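Local coordinates for START domain-containing protein 10 (Homo sapiens, PDB 6SER) that transfers phosphatidylcholine and phosphatidylethanolamine between membranes, preferring lipids with a palmitoyl or stearoyl sn-1 chain and an unsaturated 18-carbon sn-2 chain, at residues V114-W119 with D129-R134; I167-L172 with Y185-D190; A50-W55 with C70-C75. All blocks are in the same frame, centred on the assembly; numbering follows the deposited sequence.

In the fold
From the N terminus, interaction 3 closes first: contact between A50-W55 and C70-C75 closes a loop of 14 residues into a hairpin of strands 52-57 and 68-74. Interaction 1 follows, with nine residues between V114-W119 and D129-R134, and interaction 2 comes last, with twelve between I167-L172 and Y185-D190. All three lie in series, so none nests within or crosses another. One curved sheet nevertheless carries them. Strands 127-139 and 161-175 are parallel neighbours linking interactions 1 and 2, and strands 181-190 and 68-74 link 2 to 3, where Y185 N lies 2.7 Å from C70 O, a probable hydrogen bond. Interactions 1 and 3, about 25 Å apart between centres, occupy opposite sides of the chain's centre.

Interaction 1 of 3, residues V114-W119 with D129-R134; sequences VGYYSW and DVITLR
D129 OD2 is gripped twice: Y116 OH donates a 2.8 Å hydrogen bond to it from across the hairpin, and R163 on strand 161-175 forms a salt bridge to the same oxygen. The phenol meets the anti lone pair of OD2, and the ring and carboxylate planes stand 90° apart. D129 CG lies between its own backbone N and carbonyl carbon (chi1 68°), which turns the acid group to the tyrosine. Further along this ring, Y116 CD1 meets I131 CD1 edge-on, in the ring plane, at a tight 3.3 Å. V114 continues the row on the same sheet face, its CG1 lying 4.0 Å from I131 CG2.

On the face bearing Y117, V130 and T132, the side chains meet across the strands through carbon: Y117 CB rests 3.8 Å from V130 CG2, while the Y117 hydroxyl is hydrogen-bonded to D96, outside the hairpin. V130 CG1 approaches the edge of the W119 indole, 4.0 Å from CZ3. Between the two faces, reciprocal backbone bonds join G115 with T132 and Y117 with V130; the G115 N to T132 O bond is 3.0 Å long.

The two strand axes run antiparallel at 164°. This regular pairing, continued by strands on both flanks, is characteristic of a beta hairpin in the curved sheet of the START helix-grip fold.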
ATOM      1  N   VAL A 114       6.025  -6.782  -9.178  1.00 26.37           N
ATOM      2  CA  VAL A 114       5.283  -7.748  -8.382  1.00 24.13           C
ATOM      3  C   VAL A 114       6.109  -8.054  -7.143  1.00 23.06           C
ATOM      4  O   VAL A 114       7.319  -8.288  -7.241  1.00 28.03           O
ATOM      5  CB  VAL A 114       4.986  -9.039  -9.176  1.00 22.80           C
ATOM      6  CG1 VAL A 114       4.065  -9.969  -8.364  1.00 22.76           C
ATOM      7  CG2 VAL A 114       4.366  -8.699 -10.514  1.00 28.18           C
ATOM      8  N   GLY A 115       5.450  -8.081  -5.979  1.00 24.12           N
ATOM      9  CA  GLY A 115       6.157  -8.233  -4.725  1.00 26.43           C
ATOM     10  C   GLY A 115       5.364  -9.011  -3.698  1.00 28.09           C
ATOM     11  O   GLY A 115       4.187  -9.356  -3.891  1.00 20.53           O
ATOM     12  N   TYR A 116       6.043  -9.272  -2.577  1.00 24.13           N
ATOM     13  CA  TYR A 116       5.587 -10.166  -1.531  1.00 26.18           C
ATOM     14  C   TYR A 116       5.681  -9.452  -0.197  1.00 26.82           C
ATOM     15  O   TYR A 116       6.636  -8.714   0.050  1.00 31.50           O
ATOM     16  CB  TYR A 116       6.440 -11.440  -1.478  1.00 26.18           C
ATOM     17  CG  TYR A 116       6.016 -12.381  -0.385  1.00 27.27           C
ATOM     18  CD1 TYR A 116       4.967 -13.280  -0.585  1.00 26.03           C
ATOM     19  CD2 TYR A 116       6.651 -12.376   0.843  1.00 29.26           C
ATOM     20  CE1 TYR A 116       4.563 -14.142   0.402  1.00 29.91           C
ATOM     21  CE2 TYR A 116       6.260 -13.242   1.829  1.00 30.20           C
ATOM     22  CZ  TYR A 116       5.206 -14.119   1.608  1.00 32.87           C
ATOM     23  OH  TYR A 116       4.797 -14.979   2.595  1.00 25.74           O
ATOM     24  N   TYR A 117       4.697  -9.693   0.670  1.00 26.44           N
ATOM     25  CA  TYR A 117       4.683  -9.072   1.995  1.00 21.88           C
ATOM     26  C   TYR A 117       3.963  -9.977   2.989  1.00 27.88           C
ATOM     27  O   TYR A 117       2.805 -10.345   2.757  1.00 28.72           O
ATOM     28  CB  TYR A 117       4.009  -7.703   1.923  1.00 23.50           C
ATOM     29  CG  TYR A 117       3.875  -6.995   3.258  1.00 29.87           C
ATOM     30  CD1 TYR A 117       4.860  -6.121   3.705  1.00 27.34           C
ATOM     31  CD2 TYR A 117       2.744  -7.178   4.059  1.00 29.86           C
ATOM     32  CE1 TYR A 117       4.736  -5.453   4.913  1.00 31.09           C
ATOM     33  CE2 TYR A 117       2.617  -6.515   5.274  1.00 33.97           C
ATOM     34  CZ  TYR A 117       3.620  -5.657   5.695  1.00 38.03           C
ATOM     35  OH  TYR A 117       3.509  -5.001   6.902  1.00 33.63           O
ATOM     36  N   SER A 118       4.629 -10.294   4.104  1.00 27.96           N
ATOM     37  CA  SER A 118       4.111 -11.102   5.206  1.00 31.11           C
ATOM     38  C   SER A 118       4.050 -10.276   6.480  1.00 32.94           C
ATOM     39  O   SER A 118       4.944  -9.468   6.747  1.00 33.19           O
ATOM     40  CB  SER A 118       5.012 -12.300   5.519  1.00 29.24           C
ATOM     41  OG  SER A 118       5.222 -13.121   4.406  1.00 65.20           O
ATOM     42  N   TRP A 119       3.039 -10.533   7.312  1.00 31.52           N
ATOM     43  CA  TRP A 119       2.985  -9.844   8.593  1.00 36.96           C
ATOM     44  C   TRP A 119       2.333 -10.727   9.647  1.00 36.87           C
ATOM     45  O   TRP A 119       1.589 -11.660   9.329  1.00 32.95           O
ATOM     46  CB  TRP A 119       2.274  -8.486   8.473  1.00 27.25           C
ATOM     47  CG  TRP A 119       0.780  -8.479   8.285  1.00 30.42           C
ATOM     48  CD1 TRP A 119      -0.148  -8.204   9.243  1.00 32.89           C
ATOM     49  CD2 TRP A 119       0.040  -8.694   7.064  1.00 31.72           C
ATOM     50  NE1 TRP A 119      -1.415  -8.255   8.708  1.00 25.48           N
ATOM     51  CE2 TRP A 119      -1.329  -8.546   7.374  1.00 27.13           C
ATOM     52  CE3 TRP A 119       0.400  -8.997   5.747  1.00 33.50           C
ATOM     53  CZ2 TRP A 119      -2.335  -8.688   6.420  1.00 28.46           C
ATOM     54  CZ3 TRP A 119      -0.605  -9.138   4.799  1.00 30.03           C
ATOM     55  CH2 TRP A 119      -1.956  -8.987   5.141  1.00 31.93           C
ATOM     56  N   ASP A 129      -0.070 -13.104   4.410  1.00 29.56           N
ATOM     57  CA  ASP A 129       0.813 -12.738   3.296  1.00 27.51           C
ATOM     58  C   ASP A 129      -0.008 -12.295   2.098  1.00 27.42           C
ATOM     59  O   ASP A 129      -1.079 -12.696   1.968  1.00 24.53           O
ATOM     60  CB  ASP A 129       1.863 -13.804   2.997  1.00 30.93           C
ATOM     61  CG  ASP A 129       1.400 -15.119   2.434  1.00 34.17           C
ATOM     62  OD1 ASP A 129       0.241 -15.375   2.408  1.00 27.25           O
ATOM     63  OD2 ASP A 129       2.219 -15.841   2.079  1.00 26.53           O
ATOM     64  N   VAL A 130       0.595 -11.492   1.273  1.00 25.69           N
ATOM     65  CA  VAL A 130       0.006 -10.968   0.035  1.00 26.55           C
ATOM     66  C   VAL A 130       1.023 -10.981  -1.084  1.00 33.27           C
ATOM     67  O   VAL A 130       2.156 -10.817  -0.854  1.00 25.20           O
ATOM     68  CB  VAL A 130      -0.539  -9.548   0.202  1.00 27.85           C
ATOM     69  CG1 VAL A 130      -1.819  -9.527   0.962  1.00 24.76           C
ATOM     70  CG2 VAL A 130       0.447  -8.596   0.806  1.00 21.91           C
ATOM     71  N   ILE A 131       0.522 -11.235  -2.266  1.00 31.93           N
ATOM     72  CA  ILE A 131       1.264 -11.053  -3.503  1.00 19.49           C
ATOM     73  C   ILE A 131       0.537  -9.957  -4.259  1.00 27.41           C
ATOM     74  O   ILE A 131      -0.657 -10.102  -4.545  1.00 21.99           O
ATOM     75  CB  ILE A 131       1.297 -12.344  -4.339  1.00 29.91           C
ATOM     76  CG1 ILE A 131       1.826 -13.527  -3.523  1.00 33.48           C
ATOM     77  CG2 ILE A 131       2.087 -12.146  -5.615  1.00 25.50           C
ATOM     78  CD1 ILE A 131       3.289 -13.534  -3.399  1.00 34.77           C
ATOM     79  N   THR A 132       1.232  -8.868  -4.587  1.00 24.75           N
ATOM     80  CA  THR A 132       0.582  -7.708  -5.184  1.00 29.47           C
ATOM     81  C   THR A 132       1.326  -7.230  -6.423  1.00 27.00           C
ATOM     82  O   THR A 132       2.550  -7.347  -6.516  1.00 25.09           O
ATOM     83  CB  THR A 132       0.476  -6.539  -4.185  1.00 31.84           C
ATOM     84  OG1 THR A 132       1.777  -6.241  -3.667  1.00 32.45           O
ATOM     85  CG2 THR A 132      -0.452  -6.886  -3.029  1.00 22.81           C
ATOM     86  N   LEU A 133       0.571  -6.691  -7.376  1.00 24.90           N
ATOM     87  CA  LEU A 133       1.136  -5.914  -8.465  1.00 22.46           C
ATOM     88  C   LEU A 133       1.122  -4.451  -8.041  1.00 28.84           C
ATOM     89  O   LEU A 133       0.065  -3.903  -7.723  1.00 27.83           O
ATOM     90  CB  LEU A 133       0.353  -6.127  -9.759  1.00 25.38           C
ATOM     91  CG  LEU A 133       0.895  -5.531 -11.066  1.00 33.74           C
ATOM     92  CD1 LEU A 133       0.189  -6.183 -12.229  1.00 27.93           C
ATOM     93  CD2 LEU A 133       0.698  -4.018 -11.156  1.00 27.67           C
ATOM     94  N   ARG A 134       2.291  -3.832  -8.019  1.00 26.92           N
ATOM     95  CA  ARG A 134       2.464  -2.461  -7.562  1.00 25.38           C
ATOM     96  C   ARG A 134       2.870  -1.603  -8.748  1.00 27.77           C
ATOM     97  O   ARG A 134       3.668  -2.037  -9.586  1.00 28.86           O
ATOM     98  CB  ARG A 134       3.543  -2.391  -6.458  1.00 27.14           C
ATOM     99  CG  ARG A 134       3.693  -1.040  -5.780  1.00 37.09           C
ATOM    100  CD  ARG A 134       4.593  -1.127  -4.546  1.00 38.32           C
ATOM    101  NE  ARG A 134       6.023  -1.176  -4.871  1.00 59.26           N
ATOM    102  CZ  ARG A 134       6.747  -2.294  -4.966  1.00 54.91           C
ATOM    103  NH1 ARG A 134       8.047  -2.228  -5.257  1.00 43.09           N
ATOM    104  NH2 ARG A 134       6.182  -3.481  -4.772  1.00 56.37           N
TER

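Interaction 2 of 3, residues I167-L172 with Y185-D190; sequences IQTGYL and YLAQVD
I167 packs against the carbonyl oxygen of Q188 with CB and CD1, while its CG2 branch turns to the Q188 side-chain amide. CB lies 3.4 Å from Q188 O, CG1 somewhat farther off, and CG2 meets Q188 OE1; the amide's NE2 is hydrogen-bonded to the backbone O of L65. CD1, at the tip, returns to within 3.4 Å of Q188 O and also reaches D190, 3.8 Å from its backbone N. A chi2 of 96°, far from a staggered value, sets this position of CD1.

The backbone explains the crowding. I167 N donates to Q188 O over 2.9 Å, and Q168 N adds a weak bond to the same oxygen, so two successive residues face one: a classic beta bulge. Regular antiparallel pairing then resumes, Q188 N bonding to Q168 O, and G170 exchanging bonds with L186.

On the opposite face, T169 CB lies 3.6 Å from A187 CB. Next along, the rings of Y171 and Y185 meet obliquely, planes at 55°, Y171 CE1 lying 3.3 Å from Y185 CD1. Glycol molecules, probably from the crystallisation liquor, lie beside T169 and Y171, consistent with the START helix-grip fold, whose lipid cavity lies between curved sheet and C-terminal helix.

The chemistry of this hairpin is thus divided: main-chain bonds set the register, and carbon contacts line the face turned to helix 197-227.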
ATOM      1  N   ILE A 167      -7.605  -5.809  -2.407  1.00 29.45           N
ATOM      2  CA  ILE A 167      -8.545  -5.441  -3.496  1.00 33.58           C
ATOM      3  C   ILE A 167      -8.009  -4.185  -4.168  1.00 32.40           C
ATOM      4  O   ILE A 167      -7.982  -4.154  -5.329  1.00 54.89           O
ATOM      5  CB  ILE A 167     -10.014  -5.310  -3.056  1.00 31.15           C
ATOM      6  CG1 ILE A 167     -10.554  -6.613  -2.504  1.00 35.64           C
ATOM      7  CG2 ILE A 167     -10.882  -4.840  -4.170  1.00 23.03           C
ATOM      8  CD1 ILE A 167     -10.488  -6.713  -1.062  1.00 38.85           C
ATOM      9  N   GLN A 168      -7.560  -3.238  -3.383  1.00 34.92           N
ATOM     10  CA  GLN A 168      -6.938  -2.003  -3.854  1.00 34.35           C
ATOM     11  C   GLN A 168      -6.299  -1.336  -2.657  1.00 35.90           C
ATOM     12  O   GLN A 168      -6.904  -1.274  -1.680  1.00 41.91           O
ATOM     13  CB  GLN A 168      -7.963  -1.078  -4.464  1.00 28.30           C
ATOM     14  CG  GLN A 168      -7.484   0.330  -4.549  1.00 52.66           C
ATOM     15  CD  GLN A 168      -8.579   1.287  -4.929  1.00 53.47           C
ATOM     16  OE1 GLN A 168      -9.611   1.385  -4.304  1.00 52.59           O
ATOM     17  NE2 GLN A 168      -8.346   1.970  -6.015  1.00 59.90           N
ATOM     18  N   THR A 169      -5.032  -1.012  -2.729  1.00 31.95           N
ATOM     19  CA  THR A 169      -4.319  -0.265  -1.685  1.00 36.52           C
ATOM     20  C   THR A 169      -3.387   0.726  -2.374  1.00 31.73           C
ATOM     21  O   THR A 169      -2.958   0.453  -3.379  1.00 34.76           O
ATOM     22  CB  THR A 169      -3.902  -1.062  -0.451  1.00 36.30           C
ATOM     23  OG1 THR A 169      -2.533  -0.828  -0.276  1.00 59.89           O
ATOM     24  CG2 THR A 169      -4.039  -2.543  -0.484  1.00 43.24           C
ATOM     25  N   GLY A 170      -3.195   1.900  -1.834  1.00 31.40           N
ATOM     26  CA  GLY A 170      -2.339   2.884  -2.486  1.00 30.61           C
ATOM     27  C   GLY A 170      -2.174   4.142  -1.688  1.00 34.16           C
ATOM     28  O   GLY A 170      -2.818   4.284  -0.731  1.00 31.44           O
ATOM     29  N   TYR A 171      -1.349   5.029  -2.201  1.00 34.79           N
ATOM     30  CA  TYR A 171      -0.982   6.249  -1.515  1.00 22.35           C
ATOM     31  C   TYR A 171      -0.966   7.384  -2.515  1.00 32.73           C
ATOM     32  O   TYR A 171      -0.507   7.217  -3.649  1.00 30.90           O
ATOM     33  CB  TYR A 171       0.403   6.131  -0.860  1.00 24.88           C
ATOM     34  CG  TYR A 171       0.521   5.043   0.172  1.00 26.80           C
ATOM     35  CD1 TYR A 171       0.414   5.348   1.526  1.00 32.19           C
ATOM     36  CD2 TYR A 171       0.730   3.705  -0.209  1.00 28.33           C
ATOM     37  CE1 TYR A 171       0.518   4.357   2.483  1.00 37.16           C
ATOM     38  CE2 TYR A 171       0.835   2.706   0.736  1.00 30.94           C
ATOM     39  CZ  TYR A 171       0.728   3.038   2.081  1.00 37.46           C
ATOM     40  OH  TYR A 171       0.834   2.046   3.027  1.00 47.91           O
ATOM     41  N   LEU A 172      -1.530   8.517  -2.108  1.00 27.16           N
ATOM     42  CA  LEU A 172      -1.418   9.773  -2.835  1.00 30.62           C
ATOM     43  C   LEU A 172      -0.584  10.704  -1.969  1.00 32.08           C
ATOM     44  O   LEU A 172      -0.950  10.980  -0.820  1.00 31.82           O
ATOM     45  CB  LEU A 172      -2.793  10.383  -3.135  1.00 31.20           C
ATOM     46  CG  LEU A 172      -2.730  11.803  -3.688  1.00 31.93           C
ATOM     47  CD1 LEU A 172      -2.198  11.752  -5.101  1.00 22.61           C
ATOM     48  CD2 LEU A 172      -4.111  12.451  -3.643  1.00 30.21           C
ATOM     49  N   TYR A 185      -3.787   7.676   2.406  1.00 27.83           N
ATOM     50  CA  TYR A 185      -3.742   6.226   2.261  1.00 26.88           C
ATOM     51  C   TYR A 185      -5.163   5.726   2.038  1.00 37.35           C
ATOM     52  O   TYR A 185      -6.080   6.093   2.782  1.00 36.22           O
ATOM     53  CB  TYR A 185      -3.122   5.597   3.506  1.00 27.88           C
ATOM     54  CG  TYR A 185      -3.395   4.125   3.719  1.00 38.68           C
ATOM     55  CD1 TYR A 185      -2.514   3.162   3.234  1.00 36.36           C
ATOM     56  CD2 TYR A 185      -4.506   3.693   4.449  1.00 41.64           C
ATOM     57  CE1 TYR A 185      -2.739   1.805   3.445  1.00 36.86           C
ATOM     58  CE2 TYR A 185      -4.745   2.334   4.665  1.00 41.55           C
ATOM     59  CZ  TYR A 185      -3.848   1.398   4.164  1.00 43.42           C
ATOM     60  OH  TYR A 185      -4.055   0.053   4.366  1.00 46.53           O
ATOM     61  N   LEU A 186      -5.347   4.919   1.001  1.00 38.59           N
ATOM     62  CA  LEU A 186      -6.646   4.343   0.672  1.00 36.30           C
ATOM     63  C   LEU A 186      -6.465   2.843   0.491  1.00 38.15           C
ATOM     64  O   LEU A 186      -5.630   2.415  -0.313  1.00 37.18           O
ATOM     65  CB  LEU A 186      -7.224   4.990  -0.591  1.00 33.96           C
ATOM     66  CG  LEU A 186      -8.437   4.361  -1.283  1.00 46.35           C
ATOM     67  CD1 LEU A 186      -9.594   4.204  -0.328  1.00 47.32           C
ATOM     68  CD2 LEU A 186      -8.843   5.212  -2.471  1.00 49.20           C
ATOM     69  N   ALA A 187      -7.230   2.046   1.238  1.00 31.82           N
ATOM     70  CA  ALA A 187      -7.070   0.598   1.160  1.00 35.69           C
ATOM     71  C   ALA A 187      -8.396  -0.125   1.332  1.00 43.33           C
ATOM     72  O   ALA A 187      -9.301   0.339   2.030  1.00 35.69           O
ATOM     73  CB  ALA A 187      -6.108   0.061   2.213  1.00 30.77           C
ATOM     74  N   GLN A 188      -8.467  -1.297   0.709  1.00 30.08           N
ATOM     75  CA  GLN A 188      -9.526  -2.271   0.924  1.00 36.12           C
ATOM     76  C   GLN A 188      -8.859  -3.644   0.857  1.00 33.60           C
ATOM     77  O   GLN A 188      -8.526  -4.121  -0.230  1.00 32.83           O
ATOM     78  CB  GLN A 188     -10.630  -2.122  -0.115  1.00 39.38           C
ATOM     79  CG  GLN A 188     -11.812  -3.051   0.111  1.00 30.32           C
ATOM     80  CD  GLN A 188     -12.871  -2.890  -0.955  1.00 44.81           C
ATOM     81  OE1 GLN A 188     -12.566  -2.575  -2.110  1.00 48.15           O
ATOM     82  NE2 GLN A 188     -14.133  -3.087  -0.572  1.00 49.02           N
ATOM     83  N   VAL A 189      -8.652  -4.212   2.015  1.00 29.40           N
ATOM     84  CA  VAL A 189      -8.008  -5.464   2.163  1.00 33.75           C
ATOM     85  C   VAL A 189      -8.809  -6.510   2.898  1.00 34.55           C
ATOM     86  O   VAL A 189      -9.212  -6.302   3.990  1.00 35.95           O
ATOM     87  CB  VAL A 189      -6.701  -5.264   2.926  1.00 36.60           C
ATOM     88  CG1 VAL A 189      -6.013  -6.571   3.160  1.00 29.52           C
ATOM     89  CG2 VAL A 189      -5.796  -4.337   2.187  1.00 32.23           C
ATOM     90  N   ASP A 190      -8.966  -7.662   2.280  1.00 32.27           N
ATOM     91  CA  ASP A 190      -9.654  -8.784   2.849  1.00 31.72           C
ATOM     92  C   ASP A 190      -8.632  -9.727   3.426  1.00 32.16           C
ATOM     93  O   ASP A 190      -7.887 -10.301   2.738  1.00 29.53           O
ATOM     94  CB  ASP A 190     -10.459  -9.474   1.769  1.00 33.20           C
ATOM     95  CG  ASP A 190     -11.424 -10.482   2.303  1.00 34.88           C
ATOM     96  OD1 ASP A 190     -12.305 -10.892   1.587  1.00 37.65           O
ATOM     97  OD2 ASP A 190     -11.285 -10.891   3.420  1.00 34.50           O
TER

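Interaction 3 of 3, residues A50-W55 with C70-C75; sequences AGVSVW and CRMECC
C70 SG touches two valines of the facing strand, 3.8 Å from V52 CG1 and 3.7 Å from V54 CG2. The sulfur is anti to the backbone N (chi1 -168°), the orientation that carries it to the valine methyls. Beyond it, V52 and M72 lie side by side and point the same way, with V52 CG2 4.1 Å from M72 CG. Helix 197-227 covers this buried face: P209 touches V52, M212 meets both C70 and M72, and Y216 adds to M72.

Across the sheet, the reverse face is amphipathic. The W55 indole lies alongside the R71 chain and presents its edge to it, CZ3 lying 3.5 Å from R71 CB. The guanidinium plane stands 84° from the ring, and the contact belongs to the aliphatic carbons rather than the charge. R71 NH1 instead makes a long salt bridge to E73 OE2.

Main-chain bonds tie the two strands together. S53 and R71 exchange a reciprocal pair, the R71 N to S53 O bond being 2.9 Å. At the open end of the hairpin, where G51 ends the turn from strand 43-49, E73 N donates to G51 O over 3.2 Å. The positive phi of G51 favours glycine.

In this beta hairpin of the START helix-grip sheet, the backbone bonds therefore set the register, while sulfur and methyl groups are buried under the helix and the charged groups lie toward solvent.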
ATOM      1  N   ALA A  50      -5.046  15.972  15.464  1.00 68.89           N
ATOM      2  CA  ALA A  50      -3.624  16.231  15.247  1.00 69.28           C
ATOM      3  C   ALA A  50      -3.218  15.928  13.804  1.00 70.86           C
ATOM      4  O   ALA A  50      -2.249  15.208  13.545  1.00 67.06           O
ATOM      5  CB  ALA A  50      -2.766  15.438  16.238  1.00 67.47           C
ATOM      6  N   GLY A  51      -3.980  16.481  12.859  1.00 59.86           N
ATOM      7  CA  GLY A  51      -3.671  16.364  11.448  1.00 57.74           C
ATOM      8  C   GLY A  51      -3.948  15.016  10.805  1.00 56.27           C
ATOM      9  O   GLY A  51      -3.749  14.883   9.593  1.00 52.78           O
ATOM     10  N   VAL A  52      -4.389  14.014  11.560  1.00 49.68           N
ATOM     11  CA  VAL A  52      -4.729  12.703  11.018  1.00 46.99           C
ATOM     12  C   VAL A  52      -6.244  12.551  11.031  1.00 50.19           C
ATOM     13  O   VAL A  52      -6.879  12.739  12.077  1.00 47.47           O
ATOM     14  CB  VAL A  52      -4.071  11.566  11.818  1.00 39.34           C
ATOM     15  CG1 VAL A  52      -4.474  10.220  11.238  1.00 38.99           C
ATOM     16  CG2 VAL A  52      -2.563  11.719  11.823  1.00 49.40           C
ATOM     17  N   SER A  53      -6.819  12.196   9.880  1.00 40.42           N
ATOM     18  CA  SER A  53      -8.245  11.901   9.788  1.00 44.11           C
ATOM     19  C   SER A  53      -8.467  10.569   9.084  1.00 45.53           C
ATOM     20  O   SER A  53      -7.689  10.162   8.214  1.00 42.69           O
ATOM     21  CB  SER A  53      -9.011  13.007   9.057  1.00 42.55           C
ATOM     22  OG  SER A  53      -8.190  13.635   8.094  1.00 61.69           O
ATOM     23  N   VAL A  54      -9.551   9.897   9.471  1.00 33.64           N
ATOM     24  CA  VAL A  54      -9.944   8.601   8.928  1.00 37.00           C
ATOM     25  C   VAL A  54     -11.371   8.708   8.399  1.00 38.82           C
ATOM     26  O   VAL A  54     -12.264   9.199   9.100  1.00 38.22           O
ATOM     27  CB  VAL A  54      -9.834   7.486   9.988  1.00 33.81           C
ATOM     28  CG1 VAL A  54     -10.233   6.125   9.405  1.00 32.50           C
ATOM     29  CG2 VAL A  54      -8.430   7.433  10.556  1.00 29.91           C
ATOM     30  N   TRP A  55     -11.580   8.263   7.159  1.00 37.47           N
ATOM     31  CA  TRP A  55     -12.899   8.164   6.553  1.00 36.02           C
ATOM     32  C   TRP A  55     -13.223   6.708   6.229  1.00 45.49           C
ATOM     33  O   TRP A  55     -12.333   5.857   6.124  1.00 33.19           O
ATOM     34  CB  TRP A  55     -13.008   8.980   5.259  1.00 37.16           C
ATOM     35  CG  TRP A  55     -12.930  10.465   5.403  1.00 59.37           C
ATOM     36  CD1 TRP A  55     -13.978  11.347   5.436  1.00 47.32           C
ATOM     37  CD2 TRP A  55     -11.739  11.254   5.491  1.00 39.94           C
ATOM     38  NE1 TRP A  55     -13.508  12.633   5.552  1.00 54.77           N
ATOM     39  CE2 TRP A  55     -12.138  12.605   5.587  1.00 46.49           C
ATOM     40  CE3 TRP A  55     -10.380  10.951   5.503  1.00 43.14           C
ATOM     41  CZ2 TRP A  55     -11.226  13.645   5.695  1.00 51.51           C
ATOM     42  CZ3 TRP A  55      -9.473  11.985   5.613  1.00 52.50           C
ATOM     43  CH2 TRP A  55      -9.898  13.316   5.702  1.00 52.17           C
ATOM     44  N   CYS A  70      -7.267   7.245   4.950  1.00 32.19           N
ATOM     45  CA  CYS A  70      -6.605   7.934   6.053  1.00 33.15           C
ATOM     46  C   CYS A  70      -5.668   8.998   5.499  1.00 37.44           C
ATOM     47  O   CYS A  70      -4.788   8.697   4.687  1.00 40.64           O
ATOM     48  CB  CYS A  70      -5.853   6.950   6.956  1.00 28.72           C
ATOM     49  SG  CYS A  70      -5.317   7.693   8.533  1.00 55.91           S
ATOM     50  N   ARG A  71      -5.858  10.234   5.949  1.00 33.23           N
ATOM     51  CA  ARG A  71      -5.134  11.398   5.464  1.00 28.84           C
ATOM     52  C   ARG A  71      -4.289  11.967   6.596  1.00 41.47           C
ATOM     53  O   ARG A  71      -4.751  12.065   7.738  1.00 37.85           O
ATOM     54  CB  ARG A  71      -6.119  12.447   4.938  1.00 34.27           C
ATOM     55  CG  ARG A  71      -5.518  13.647   4.250  1.00 38.47           C
ATOM     56  CD  ARG A  71      -6.619  14.481   3.606  1.00 35.82           C
ATOM     57  NE  ARG A  71      -6.138  15.731   3.020  1.00 53.65           N
ATOM     58  CZ  ARG A  71      -5.859  16.830   3.719  1.00 59.31           C
ATOM     59  NH1 ARG A  71      -5.993  16.831   5.041  1.00 47.06           N
ATOM     60  NH2 ARG A  71      -5.438  17.928   3.099  1.00 51.39           N
ATOM     61  N   MET A  72      -3.045  12.326   6.289  1.00 39.84           N
ATOM     62  CA  MET A  72      -2.142  12.829   7.316  1.00 41.24           C
ATOM     63  C   MET A  72      -1.303  13.978   6.781  1.00 41.90           C
ATOM     64  O   MET A  72      -0.615  13.838   5.765  1.00 39.01           O
ATOM     65  CB  MET A  72      -1.228  11.726   7.843  1.00 37.55           C
ATOM     66  CG  MET A  72      -0.080  12.267   8.667  1.00 35.90           C
ATOM     67  SD  MET A  72       0.888  10.936   9.371  1.00 41.82           S
ATOM     68  CE  MET A  72       1.693  10.298   7.900  1.00 43.18           C
ATOM     69  N   GLU A  73      -1.351  15.104   7.482  1.00 41.54           N
ATOM     70  CA  GLU A  73      -0.592  16.289   7.121  1.00 42.36           C
ATOM     71  C   GLU A  73       0.806  16.177   7.714  1.00 50.19           C
ATOM     72  O   GLU A  73       0.957  15.975   8.925  1.00 49.21           O
ATOM     73  CB  GLU A  73      -1.300  17.542   7.629  1.00 49.42           C
ATOM     74  CG  GLU A  73      -1.675  18.521   6.535  1.00 59.39           C
ATOM     75  CD  GLU A  73      -2.623  19.608   7.021  1.00 80.19           C
ATOM     76  OE1 GLU A  73      -2.213  20.412   7.890  1.00 79.49           O
ATOM     77  OE2 GLU A  73      -3.778  19.647   6.536  1.00 60.40           O
ATOM     78  N   CYS A  74       1.821  16.288   6.866  1.00 44.02           N
ATOM     79  CA  CYS A  74       3.217  16.197   7.286  1.00 47.55           C
ATOM     80  C   CYS A  74       3.835  17.580   7.111  1.00 52.04           C
ATOM     81  O   CYS A  74       4.177  17.982   5.993  1.00 48.36           O
ATOM     82  CB  CYS A  74       3.964  15.139   6.483  1.00 47.52           C
ATOM     83  SG  CYS A  74       3.382  13.464   6.765  1.00 48.56           S
ATOM     84  N   CYS A  75       3.968  18.312   8.215  1.00 47.05           N
ATOM     85  CA  CYS A  75       4.390  19.701   8.106  1.00 57.16           C
ATOM     86  C   CYS A  75       5.882  19.840   7.840  1.00 54.27           C
ATOM     87  O   CYS A  75       6.295  20.849   7.261  1.00 56.82           O
ATOM     88  CB  CYS A  75       4.008  20.475   9.371  1.00 52.91           C
ATOM     89  SG  CYS A  75       5.024  20.092  10.807  1.00 83.44           S
TER